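Local structure of thiosulfate sulfurtransferase (Pseudomonas aeruginosa, 1YT8) at residues D151-D156 / R196-I201; D156-M161 / G166-G171. The protein probably transfers sulfur from thiosulfate to cyanide and contains several rhodanese-like domains. All coordinates share one frame; numbering follows the deposited sequence.

Contact 1: D151-D156 / R196-I201; sequences DARRFD and RTRSII. With SO3 (sulfite ion), chain B.
R198 reaches from the start of helix 197-208 across the loop at A152 and R153. Its CB sits 4.2 Å from A152 CB and close to the sulfite ion. CG and CD pass alongside sulfite O3. R198 NE then bonds to sulfite O3 over 2.9 Å, nearly straight. The bend at chi3 (-67°) brings the guanidinium edge round to the ion, with the sulfur in its plane. NH2 bonds to O1, and the backbone N of R198 gives O3 a second bond of 2.7 Å. O3 is thus gripped twice by one residue. NH1 faces away from the ion and pairs with E157. Q309 also accepts from it.

R153 crosses R198 at about a right angle. Its CG lies over the centre of one guanidinium face, 3.5 Å from R198 CZ. R153's own guanidinium is held side-on by D151, and M161 O takes a further bond from its NH2. D151 OD1 also closes an Asx turn with R153 N.

The sulfite, probably from the crystallisation liquor, sits in the turn from C193 into helix 197-208, where A194 N and G195 N also bind it. This is consistent with the active-site loop of rhodanese domains, which begins at a cysteine. The contact joins the loop after strand 147-151 to the beginning of helix 197-208. Helix 307-312 packs against R154 and R198, and helix 114-127 touches helix 197-208.

Contact 2: D156-M161 / G166-G171; sequences DEYQTM and GISVPG
Y158 lays its ring against S168 and ends on the backbone of G166. S168 CB sits over one face of the ring, 3.7 Å from Y158 CD2, in a CH-pi contact. It is 3.9 Å from the ring centroid and 17° off the ring normal. The CB is shifted somewhat toward the rim. At the other end of the ring, Y158 OH donates to G166 O over 2.8 Å. The donor stands above the carbonyl plane, 39° out of it. The same oxygen lies near the plane of the tyrosine ring, at its edge, 3.4 Å from Y158 CE1. The ring also passes the backbone of I167, with Y158 CE1 4.1 Å from I167 C.

The first torsion of Y158 explains this reach. CG stands opposite the backbone N (chi1 162°), which carries the ring off helix 155-160 toward the strand.

Around this first shell lies the chain near R238. G166 O accepts a second bond, from R238 NH1, and R238 N makes a weak bond to Y158 OH. S168 is paired by its backbone with R238 and F240. I167 is bonded to I149 and D151 of strand 147-151. Helix 155-160 is tied to the same outer chain by Q159, through its backbone to G235 and its side chain to Q236 O.

The contact therefore joins the helix and second strand of a beta-alpha-beta unit through a mixed interface. The carbon parts of the ring pack on S168. The buried hydroxyl bonds to the G166 carbonyl, and R238 gives each a further partner, weakly for the hydroxyl. The hydroxyl bond holds the end of the ring axis, while the face contact with S168 limits rotation about it.

The chain leaves strand 147-151 and enters contact 1 at once. It then runs into helix 155-160, where D156 is shared by both contacts. Contact 2 closes a short loop, from this helix to strand 167-168. Contact 1 closes a much longer one, which takes in helix 174-181 and strand 188-192 before returning at 196-201. The short loop lies within the long one and the two do not cross. The contact centres are about 8 Å apart. Segment 156-161 also bears on the arginines R153 and R198 of contact 1, so it links the surroundings of the sulfite site to strand 167-168.

Contact 1: D151-D156 / R196-I201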
ATOM      1  N   ASP A 151      -1.273  18.365  -6.296  1.00 12.25           N
ATOM      2  CA  ASP A 151      -1.622  16.954  -6.432  1.00 11.09           C
ATOM      3  C   ASP A 151      -1.002  16.164  -5.279  1.00  9.92           C
ATOM      4  O   ASP A 151       0.225  16.053  -5.185  1.00 13.05           O
ATOM      5  CB  ASP A 151      -1.101  16.444  -7.773  1.00 12.03           C
ATOM      6  CG  ASP A 151      -1.751  15.153  -8.198  1.00 10.72           C
ATOM      7  OD1 ASP A 151      -1.789  14.213  -7.378  1.00 13.76           O
ATOM      8  OD2 ASP A 151      -2.217  15.080  -9.357  1.00 13.87           O
ATOM      9  N   ALA A 152      -1.853  15.604  -4.420  1.00 10.38           N
ATOM     10  CA  ALA A 152      -1.409  14.870  -3.229  1.00 10.04           C
ATOM     11  C   ALA A 152      -1.007  13.405  -3.387  1.00 10.27           C
ATOM     12  O   ALA A 152      -0.697  12.740  -2.395  1.00 13.23           O
ATOM     13  CB  ALA A 152      -2.480  14.984  -2.139  1.00 11.08           C
ATOM     14  N   ARG A 153      -1.006  12.900  -4.614  1.00 10.73           N
ATOM     15  CA  ARG A 153      -0.647  11.506  -4.866  1.00  9.70           C
ATOM     16  C   ARG A 153       0.864  11.317  -4.988  1.00 10.40           C
ATOM     17  O   ARG A 153       1.637  12.258  -4.806  1.00 10.54           O
ATOM     18  CB  ARG A 153      -1.309  11.029  -6.162  1.00  7.21           C
ATOM     19  CG  ARG A 153      -2.830  11.163  -6.184  1.00 10.85           C
ATOM     20  CD  ARG A 153      -3.361  10.847  -7.571  1.00 10.10           C
ATOM     21  NE  ARG A 153      -2.989  11.878  -8.542  1.00 10.05           N
ATOM     22  CZ  ARG A 153      -2.967  11.685  -9.858  1.00 11.14           C
ATOM     23  NH1 ARG A 153      -3.290  10.499 -10.365  1.00 11.69           N
ATOM     24  NH2 ARG A 153      -2.621  12.676 -10.668  1.00 12.14           N
ATOM     25  N   ARG A 154       1.282  10.090  -5.287  1.00 11.87           N
ATOM     26  CA  ARG A 154       2.706   9.812  -5.477  1.00 13.38           C
ATOM     27  C   ARG A 154       3.113  10.520  -6.764  1.00 13.24           C
ATOM     28  O   ARG A 154       2.284  10.736  -7.639  1.00 12.56           O
ATOM     29  CB  ARG A 154       2.965   8.313  -5.654  1.00 14.19           C
ATOM     30  CG  ARG A 154       2.680   7.447  -4.440  1.00 15.66           C
ATOM     31  CD  ARG A 154       3.265   6.050  -4.663  1.00 19.79           C
ATOM     32  NE  ARG A 154       2.835   5.481  -5.938  1.00 20.23           N
ATOM     33  CZ  ARG A 154       1.728   4.767  -6.112  1.00 24.64           C
ATOM     34  NH1 ARG A 154       0.922   4.517  -5.088  1.00 24.29           N
ATOM     35  NH2 ARG A 154       1.416   4.313  -7.318  1.00 24.41           N
ATOM     36  N   PHE A 155       4.390  10.857  -6.891  1.00 14.83           N
ATOM     37  CA  PHE A 155       4.860  11.541  -8.091  1.00 13.96           C
ATOM     38  C   PHE A 155       4.585  10.740  -9.369  1.00 12.95           C
ATOM     39  O   PHE A 155       4.260  11.322 -10.405  1.00 13.77           O
ATOM     40  CB  PHE A 155       6.359  11.835  -7.986  1.00 14.66           C
ATOM     41  CG  PHE A 155       6.883  12.696  -9.103  1.00 15.91           C
ATOM     42  CD1 PHE A 155       6.463  14.019  -9.233  1.00 16.99           C
ATOM     43  CD2 PHE A 155       7.769  12.178 -10.042  1.00 16.66           C
ATOM     44  CE1 PHE A 155       6.916  14.813 -10.283  1.00 18.26           C
ATOM     45  CE2 PHE A 155       8.230  12.960 -11.095  1.00 18.34           C
ATOM     46  CZ  PHE A 155       7.802  14.283 -11.218  1.00 17.70           C
ATOM     47  N   ASP A 156       4.711   9.415  -9.312  1.00 14.10           N
ATOM     48  CA  ASP A 156       4.457   8.610 -10.510  1.00 14.62           C
ATOM     49  C   ASP A 156       2.994   8.667 -10.953  1.00 14.23           C
ATOM     50  O   ASP A 156       2.691   8.557 -12.144  1.00 15.08           O
ATOM     51  CB  ASP A 156       4.887   7.150 -10.304  1.00 17.16           C
ATOM     52  CG  ASP A 156       4.134   6.463  -9.180  1.00 20.12           C
ATOM     53  OD1 ASP A 156       4.465   6.707  -8.002  1.00 26.75           O
ATOM     54  OD2 ASP A 156       3.212   5.677  -9.476  1.00 22.86           O
ATOM     55  N   ARG A 196     -11.148  11.030  -4.528  1.00 12.68           N
ATOM     56  CA  ARG A 196     -11.519  11.961  -3.469  1.00 14.55           C
ATOM     57  C   ARG A 196     -10.662  11.903  -2.204  1.00 12.04           C
ATOM     58  O   ARG A 196     -10.295  12.936  -1.649  1.00 13.21           O
ATOM     59  CB  ARG A 196     -12.968  11.696  -3.041  1.00 15.13           C
ATOM     60  CG  ARG A 196     -14.018  11.874  -4.121  1.00 15.43           C
ATOM     61  CD  ARG A 196     -15.323  11.198  -3.715  1.00 16.10           C
ATOM     62  NE  ARG A 196     -15.770  11.604  -2.387  1.00 14.92           N
ATOM     63  CZ  ARG A 196     -16.261  12.802  -2.089  1.00 16.98           C
ATOM     64  NH1 ARG A 196     -16.376  13.730  -3.031  1.00 15.69           N
ATOM     65  NH2 ARG A 196     -16.642  13.069  -0.843  1.00 14.07           N
ATOM     66  N   THR A 197     -10.341  10.694  -1.759  1.00 12.70           N
ATOM     67  CA  THR A 197      -9.628  10.510  -0.497  1.00 11.20           C
ATOM     68  C   THR A 197      -8.465  11.418  -0.146  1.00 11.42           C
ATOM     69  O   THR A 197      -8.553  12.182   0.813  1.00 11.66           O
ATOM     70  CB  THR A 197      -9.164   9.060  -0.329  1.00 13.58           C
ATOM     71  OG1 THR A 197     -10.244   8.180  -0.664  1.00 10.13           O
ATOM     72  CG2 THR A 197      -8.755   8.807   1.124  1.00 11.77           C
ATOM     73  N   ARG A 198      -7.370  11.332  -0.891  1.00  9.97           N
ATOM     74  CA  ARG A 198      -6.217  12.166  -0.580  1.00 11.59           C
ATOM     75  C   ARG A 198      -6.480  13.665  -0.730  1.00 10.43           C
ATOM     76  O   ARG A 198      -5.812  14.474  -0.086  1.00 12.44           O
ATOM     77  CB  ARG A 198      -5.009  11.714  -1.410  1.00 11.19           C
ATOM     78  CG  ARG A 198      -4.385  10.423  -0.860  1.00  9.05           C
ATOM     79  CD  ARG A 198      -3.394   9.768  -1.823  1.00 13.75           C
ATOM     80  NE  ARG A 198      -4.059   9.258  -3.018  1.00 12.62           N
ATOM     81  CZ  ARG A 198      -3.451   8.576  -3.987  1.00 14.96           C
ATOM     82  NH1 ARG A 198      -2.152   8.309  -3.913  1.00 11.40           N
ATOM     83  NH2 ARG A 198      -4.143   8.175  -5.041  1.00 12.74           N
ATOM     84  N   SER A 199      -7.458  14.044  -1.552  1.00 11.10           N
ATOM     85  CA  SER A 199      -7.768  15.466  -1.713  1.00 11.75           C
ATOM     86  C   SER A 199      -8.492  15.984  -0.473  1.00 10.30           C
ATOM     87  O   SER A 199      -8.291  17.130  -0.064  1.00 12.50           O
ATOM     88  CB  SER A 199      -8.619  15.721  -2.969  1.00  9.30           C
ATOM     89  OG  SER A 199      -9.965  15.294  -2.806  1.00 12.86           O
ATOM     90  N   ILE A 200      -9.334  15.143   0.127  1.00 11.76           N
ATOM     91  CA  ILE A 200     -10.070  15.525   1.335  1.00 12.43           C
ATOM     92  C   ILE A 200      -9.089  15.644   2.507  1.00 11.57           C
ATOM     93  O   ILE A 200      -9.096  16.632   3.243  1.00 12.59           O
ATOM     94  CB  ILE A 200     -11.155  14.476   1.699  1.00 11.88           C
ATOM     95  CG1 ILE A 200     -12.255  14.467   0.635  1.00 10.12           C
ATOM     96  CG2 ILE A 200     -11.760  14.796   3.069  1.00 12.23           C
ATOM     97  CD1 ILE A 200     -13.216  13.286   0.745  1.00 14.59           C
ATOM     98  N   ILE A 201      -8.250  14.628   2.674  1.00  9.76           N
ATOM     99  CA  ILE A 201      -7.265  14.614   3.749  1.00 11.60           C
ATOM    100  C   ILE A 201      -6.281  15.775   3.590  1.00 11.34           C
ATOM    101  O   ILE A 201      -5.917  16.430   4.568  1.00 11.99           O
ATOM    102  CB  ILE A 201      -6.482  13.276   3.769  1.00 14.33           C
ATOM    103  CG1 ILE A 201      -7.440  12.108   4.034  1.00 14.22           C
ATOM    104  CG2 ILE A 201      -5.388  13.319   4.827  1.00 14.41           C
ATOM    105  CD1 ILE A 201      -8.149  12.183   5.377  1.00 16.37           C
TER
HETATM  106  S   SO3 B 540      -7.622   9.857  -4.356  1.00 26.35           S
HETATM  107  O1  SO3 B 540      -6.693   9.576  -5.476  1.00 22.06           O
HETATM  108  O2  SO3 B 540      -8.858   9.055  -4.477  1.00 28.52           O
HETATM  109  O3  SO3 B 540      -6.982   9.653  -3.029  1.00 20.72           O

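Contact 2: D156-M161 / G166-G171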
ATOM      1  N   ASP A 156       4.711   9.415  -9.312  1.00 14.10           N
ATOM      2  CA  ASP A 156       4.457   8.610 -10.510  1.00 14.62           C
ATOM      3  C   ASP A 156       2.994   8.667 -10.953  1.00 14.23           C
ATOM      4  O   ASP A 156       2.691   8.557 -12.144  1.00 15.08           O
ATOM      5  CB  ASP A 156       4.887   7.150 -10.304  1.00 17.16           C
ATOM      6  CG  ASP A 156       4.134   6.463  -9.180  1.00 20.12           C
ATOM      7  OD1 ASP A 156       4.465   6.707  -8.002  1.00 26.75           O
ATOM      8  OD2 ASP A 156       3.212   5.677  -9.476  1.00 22.86           O
ATOM      9  N   GLU A 157       2.081   8.835 -10.001  1.00 15.22           N
ATOM     10  CA  GLU A 157       0.665   8.931 -10.343  1.00 12.05           C
ATOM     11  C   GLU A 157       0.436  10.264 -11.037  1.00 11.25           C
ATOM     12  O   GLU A 157      -0.250  10.342 -12.060  1.00 12.39           O
ATOM     13  CB  GLU A 157      -0.198   8.854  -9.087  1.00 13.51           C
ATOM     14  CG  GLU A 157      -0.271   7.473  -8.466  1.00 14.87           C
ATOM     15  CD  GLU A 157      -1.054   7.474  -7.170  1.00 14.93           C
ATOM     16  OE1 GLU A 157      -0.467   7.832  -6.127  1.00 15.74           O
ATOM     17  OE2 GLU A 157      -2.256   7.134  -7.198  1.00 13.02           O
ATOM     18  N   TYR A 158       1.015  11.314 -10.461  1.00 12.10           N
ATOM     19  CA  TYR A 158       0.910  12.663 -11.006  1.00 11.02           C
ATOM     20  C   TYR A 158       1.458  12.692 -12.432  1.00 12.08           C
ATOM     21  O   TYR A 158       0.915  13.369 -13.305  1.00 12.61           O
ATOM     22  CB  TYR A 158       1.688  13.631 -10.102  1.00 11.72           C
ATOM     23  CG  TYR A 158       2.036  14.962 -10.732  1.00 12.45           C
ATOM     24  CD1 TYR A 158       1.112  16.010 -10.772  1.00 13.38           C
ATOM     25  CD2 TYR A 158       3.292  15.166 -11.303  1.00 13.24           C
ATOM     26  CE1 TYR A 158       1.440  17.235 -11.369  1.00 13.64           C
ATOM     27  CE2 TYR A 158       3.627  16.377 -11.900  1.00 13.50           C
ATOM     28  CZ  TYR A 158       2.701  17.404 -11.932  1.00 12.95           C
ATOM     29  OH  TYR A 158       3.040  18.590 -12.546  1.00 13.60           O
ATOM     30  N   GLN A 159       2.537  11.957 -12.672  1.00 13.51           N
ATOM     31  CA  GLN A 159       3.113  11.924 -14.009  1.00 15.15           C
ATOM     32  C   GLN A 159       2.246  11.153 -15.000  1.00 15.36           C
ATOM     33  O   GLN A 159       2.315  11.392 -16.210  1.00 15.32           O
ATOM     34  CB  GLN A 159       4.520  11.323 -13.978  1.00 16.51           C
ATOM     35  CG  GLN A 159       5.556  12.238 -13.365  1.00 17.92           C
ATOM     36  CD  GLN A 159       6.918  12.050 -14.001  1.00 18.80           C
ATOM     37  OE1 GLN A 159       7.533  10.990 -13.880  1.00 17.21           O
ATOM     38  NE2 GLN A 159       7.391  13.078 -14.697  1.00 16.65           N
ATOM     39  N   THR A 160       1.421  10.238 -14.503  1.00 13.70           N
ATOM     40  CA  THR A 160       0.560   9.474 -15.400  1.00 13.92           C
ATOM     41  C   THR A 160      -0.511  10.388 -16.003  1.00 14.61           C
ATOM     42  O   THR A 160      -0.756  10.366 -17.211  1.00 13.74           O
ATOM     43  CB  THR A 160      -0.080   8.286 -14.666  1.00 13.26           C
ATOM     44  OG1 THR A 160       0.961   7.414 -14.207  1.00 14.11           O
ATOM     45  CG2 THR A 160      -0.998   7.507 -15.598  1.00 17.57           C
HETATM   46  N   MSE A 161      -1.152  11.188 -15.159  1.00 12.60           N
HETATM   47  CA  MSE A 161      -2.147  12.149 -15.624  1.00 12.89           C
HETATM   48  C   MSE A 161      -2.307  13.185 -14.527  1.00 12.57           C
HETATM   49  O   MSE A 161      -2.209  12.862 -13.342  1.00 12.95           O
HETATM   50  CB  MSE A 161      -3.494  11.476 -15.935  1.00 13.81           C
HETATM   51  CG  MSE A 161      -4.323  11.091 -14.728  1.00 15.58           C
HETATM   52 SE   MSE A 161      -3.649   9.513 -13.838  1.00 16.30          SE
HETATM   53  CE  MSE A 161      -5.358   8.828 -13.161  1.00 14.89           C
ATOM     54  N   GLY A 166      -1.141  21.666 -12.533  1.00 13.36           N
ATOM     55  CA  GLY A 166      -0.944  21.041 -11.236  1.00 12.64           C
ATOM     56  C   GLY A 166       0.509  20.854 -10.838  1.00 13.30           C
ATOM     57  O   GLY A 166       1.385  20.662 -11.686  1.00 13.87           O
ATOM     58  N   ILE A 167       0.754  20.901  -9.532  1.00 14.56           N
ATOM     59  CA  ILE A 167       2.093  20.747  -8.963  1.00 14.03           C
ATOM     60  C   ILE A 167       2.087  19.556  -8.012  1.00 12.81           C
ATOM     61  O   ILE A 167       1.219  19.455  -7.152  1.00 13.89           O
ATOM     62  CB  ILE A 167       2.490  22.008  -8.163  1.00 14.37           C
ATOM     63  CG1 ILE A 167       2.423  23.236  -9.076  1.00 13.72           C
ATOM     64  CG2 ILE A 167       3.891  21.831  -7.559  1.00 14.84           C
ATOM     65  CD1 ILE A 167       2.447  24.563  -8.341  1.00 16.41           C
ATOM     66  N   SER A 168       3.051  18.656  -8.164  1.00 13.10           N
ATOM     67  CA  SER A 168       3.123  17.486  -7.301  1.00 12.50           C
ATOM     68  C   SER A 168       3.558  17.829  -5.876  1.00 13.00           C
ATOM     69  O   SER A 168       4.656  18.346  -5.655  1.00 13.48           O
ATOM     70  CB  SER A 168       4.086  16.455  -7.890  1.00 11.71           C
ATOM     71  OG  SER A 168       4.287  15.379  -6.988  1.00 15.74           O
ATOM     72  N   VAL A 169       2.683  17.552  -4.915  1.00 11.75           N
ATOM     73  CA  VAL A 169       2.972  17.796  -3.505  1.00 11.01           C
ATOM     74  C   VAL A 169       2.306  16.675  -2.707  1.00 12.77           C
ATOM     75  O   VAL A 169       1.201  16.847  -2.178  1.00 14.43           O
ATOM     76  CB  VAL A 169       2.416  19.160  -3.018  1.00 11.87           C
ATOM     77  CG1 VAL A 169       2.918  19.448  -1.602  1.00 11.89           C
ATOM     78  CG2 VAL A 169       2.832  20.275  -3.965  1.00 12.57           C
ATOM     79  N   PRO A 170       2.967  15.508  -2.618  1.00 12.91           N
ATOM     80  CA  PRO A 170       2.444  14.350  -1.887  1.00 15.59           C
ATOM     81  C   PRO A 170       1.861  14.728  -0.527  1.00 15.23           C
ATOM     82  O   PRO A 170       2.407  15.572   0.185  1.00 18.09           O
ATOM     83  CB  PRO A 170       3.661  13.437  -1.778  1.00 14.65           C
ATOM     84  CG  PRO A 170       4.375  13.705  -3.067  1.00 16.02           C
ATOM     85  CD  PRO A 170       4.311  15.220  -3.147  1.00 14.65           C
ATOM     86  N   GLY A 171       0.748  14.084  -0.190  1.00 15.79           N
ATOM     87  CA  GLY A 171       0.027  14.333   1.049  1.00 16.39           C
ATOM     88  C   GLY A 171       0.703  14.926   2.275  1.00 15.84           C
ATOM     89  O   GLY A 171       0.302  15.992   2.748  1.00 14.23           O
TER